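Local structure of membrane-bound lysozyme inhibitor of C-type lysozyme (3F6Z) at residues Val21-Glu26 with Tyr72-Lys77. The protein specifically inhibits C-type lysozymes and is a lipoprotein of the outer membrane of Pseudomonas aeruginosa. Residues are numbered along the deposited sequence; the frame is centred on the assembly and turned at random.
Sequences VDYKCE and YIWWTK
Tyr23 and Trp74 meet in a T-shaped (edge-to-face) pair inside the barrel. The benzene part of the indole turns its edge to the phenol ring. Trp74 CZ2 stands 3.8 Å above the plane of the Tyr23 ring, over its centre. The planes are nearly perpendicular, at 84°, and the centroid of the Tyr23 ring lies 5.3 Å from that of the six-membered ring of Trp74. Tyr23 CZ and Trp74 CZ2 are closest, at 3.9 Å. In Trp74, CG is anti to the backbone N (chi1 176°), which carries the indole away from its own strand and across to Tyr23. The CA atoms of Tyr23 and Thr76 stay 11.3 Å apart. No hydrogen bond crosses between the segments, so side chains alone bridge the gap.

The polar ends of both rings share one partner. Tyr23 OH and Trp74 NE1 each hydrogen-bond to the hydroxyl of Tyr35, which probably helps fix how the two rings are turned.

Thr76 makes the looser part of the contact. Its methyl CG2 is 4.3 Å from Tyr23 OH, while its OG1 hydrogen-bonds to a polar side chain of the bound partner protein. Next to it, the partly exposed Lys77 forms salt bridges to acidic side chains of that partner and is probably directly involved in blocking the lysozyme active site. Tyr23 also touches a polar side chain of the partner, so the ring pair borders that surface, consistent with a place beside the inhibitory site.

Strands 16-25 and 72-77 are not neighbours in the antiparallel barrel. Strands 80-84 and 96-100 lie between them on one side, and Cys98 of the latter strand forms a disulfide with Cys25. Ala81 packs against both Tyr23 and Trp74, and strand 30-38 brings in Tyr35.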
# COMPACT_ATOMS: atom_id res chain seq x y z
N VAL B 21 -19.48 3.43 11.64
CA VAL B 21 -20.03 4.44 10.76
C VAL B 21 -20.75 3.81 9.57
O VAL B 21 -20.22 2.89 8.93
CB VAL B 21 -18.92 5.40 10.25
CG1 VAL B 21 -19.52 6.50 9.40
CG2 VAL B 21 -18.16 5.99 11.44
N ASP B 22 -21.95 4.30 9.27
CA ASP B 22 -22.72 3.78 8.15
C ASP B 22 -22.45 4.64 6.92
O ASP B 22 -22.37 5.86 7.02
CB ASP B 22 -24.22 3.80 8.46
CG ASP B 22 -24.54 3.21 9.82
OD1 ASP B 22 -24.05 2.10 10.13
OD2 ASP B 22 -25.28 3.86 10.58
N TYR B 23 -22.31 3.98 5.77
CA TYR B 23 -22.04 4.68 4.52
C TYR B 23 -23.00 4.23 3.43
O TYR B 23 -23.71 3.23 3.56
CB TYR B 23 -20.63 4.37 4.00
CG TYR B 23 -19.48 4.95 4.78
CD1 TYR B 23 -18.86 6.14 4.38
CD2 TYR B 23 -18.99 4.31 5.92
CE1 TYR B 23 -17.79 6.67 5.10
CE2 TYR B 23 -17.93 4.83 6.65
CZ TYR B 23 -17.33 6.01 6.24
OH TYR B 23 -16.31 6.53 6.99
N LYS B 24 -22.98 4.98 2.34
CA LYS B 24 -23.77 4.69 1.16
C LYS B 24 -22.87 5.16 0.04
O LYS B 24 -22.40 6.30 0.06
CB LYS B 24 -25.09 5.47 1.14
CG LYS B 24 -25.89 5.23 -0.14
CD LYS B 24 -27.33 5.65 0.01
CE LYS B 24 -28.12 5.33 -1.24
NZ LYS B 24 -29.57 5.59 -1.03
N CYS B 25 -22.62 4.29 -0.92
CA CYS B 25 -21.74 4.63 -2.02
C CYS B 25 -22.50 4.88 -3.31
O CYS B 25 -23.69 4.58 -3.42
CB CYS B 25 -20.71 3.51 -2.22
SG CYS B 25 -19.83 3.06 -0.68
N GLU B 26 -21.79 5.45 -4.28
CA GLU B 26 -22.36 5.79 -5.57
C GLU B 26 -22.87 4.62 -6.41
O GLU B 26 -23.41 4.83 -7.50
CB GLU B 26 -21.31 6.56 -6.39
CG GLU B 26 -21.89 7.33 -7.54
CD GLU B 26 -20.84 7.79 -8.51
OE1 GLU B 26 -19.79 8.30 -8.06
OE2 GLU B 26 -21.08 7.65 -9.73
N TYR B 72 -7.47 -3.72 -2.12
CA TYR B 72 -8.24 -2.50 -1.88
C TYR B 72 -7.54 -1.42 -1.08
O TYR B 72 -6.60 -1.67 -0.31
CB TYR B 72 -9.53 -2.85 -1.13
CG TYR B 72 -10.51 -3.72 -1.89
CD1 TYR B 72 -11.35 -3.18 -2.86
CD2 TYR B 72 -10.60 -5.08 -1.60
CE1 TYR B 72 -12.28 -3.98 -3.53
CE2 TYR B 72 -11.52 -5.90 -2.27
CZ TYR B 72 -12.35 -5.34 -3.23
OH TYR B 72 -13.24 -6.15 -3.90
N ILE B 73 -8.03 -0.20 -1.26
CA ILE B 73 -7.56 0.97 -0.54
C ILE B 73 -8.86 1.68 -0.12
O ILE B 73 -9.74 1.93 -0.94
CB ILE B 73 -6.73 1.94 -1.42
CG1 ILE B 73 -5.38 1.30 -1.80
CG2 ILE B 73 -6.48 3.24 -0.66
CD1 ILE B 73 -4.44 1.05 -0.63
N TRP B 74 -8.99 1.94 1.18
CA TRP B 74 -10.14 2.64 1.71
C TRP B 74 -9.56 3.96 2.23
O TRP B 74 -8.83 3.98 3.22
CB TRP B 74 -10.77 1.83 2.85
CG TRP B 74 -11.93 2.51 3.53
CD1 TRP B 74 -11.97 2.98 4.81
CD2 TRP B 74 -13.24 2.75 2.98
NE1 TRP B 74 -13.21 3.50 5.10
CE2 TRP B 74 -14.01 3.36 3.99
CE3 TRP B 74 -13.83 2.49 1.74
CZ2 TRP B 74 -15.35 3.73 3.79
CZ3 TRP B 74 -15.16 2.86 1.54
CH2 TRP B 74 -15.90 3.48 2.57
N TRP B 75 -9.88 5.04 1.54
CA TRP B 75 -9.34 6.36 1.89
C TRP B 75 -10.46 7.33 2.28
O TRP B 75 -11.30 7.69 1.46
CB TRP B 75 -8.59 6.91 0.68
CG TRP B 75 -7.49 7.87 0.98
CD1 TRP B 75 -7.37 8.69 2.07
CD2 TRP B 75 -6.38 8.18 0.12
NE1 TRP B 75 -6.26 9.49 1.94
CE2 TRP B 75 -5.64 9.20 0.75
CE3 TRP B 75 -5.95 7.69 -1.13
CZ2 TRP B 75 -4.48 9.75 0.18
CZ3 TRP B 75 -4.81 8.24 -1.70
CH2 TRP B 75 -4.08 9.26 -1.04
N THR B 76 -10.46 7.75 3.54
CA THR B 76 -11.49 8.66 4.02
C THR B 76 -10.97 10.08 4.19
O THR B 76 -9.80 10.31 4.48
CB THR B 76 -12.05 8.18 5.37
OG1 THR B 76 -11.09 8.43 6.41
CG2 THR B 76 -12.34 6.68 5.31
N LYS B 77 -11.88 11.03 4.01
CA LYS B 77 -11.60 12.45 4.13
C LYS B 77 -12.88 13.03 4.73
O LYS B 77 -13.88 13.20 4.04
CB LYS B 77 -11.32 13.04 2.74
CG LYS B 77 -11.09 14.55 2.69
CD LYS B 77 -9.80 14.96 3.37
CE LYS B 77 -9.61 16.47 3.24
NZ LYS B 77 -8.27 16.92 3.71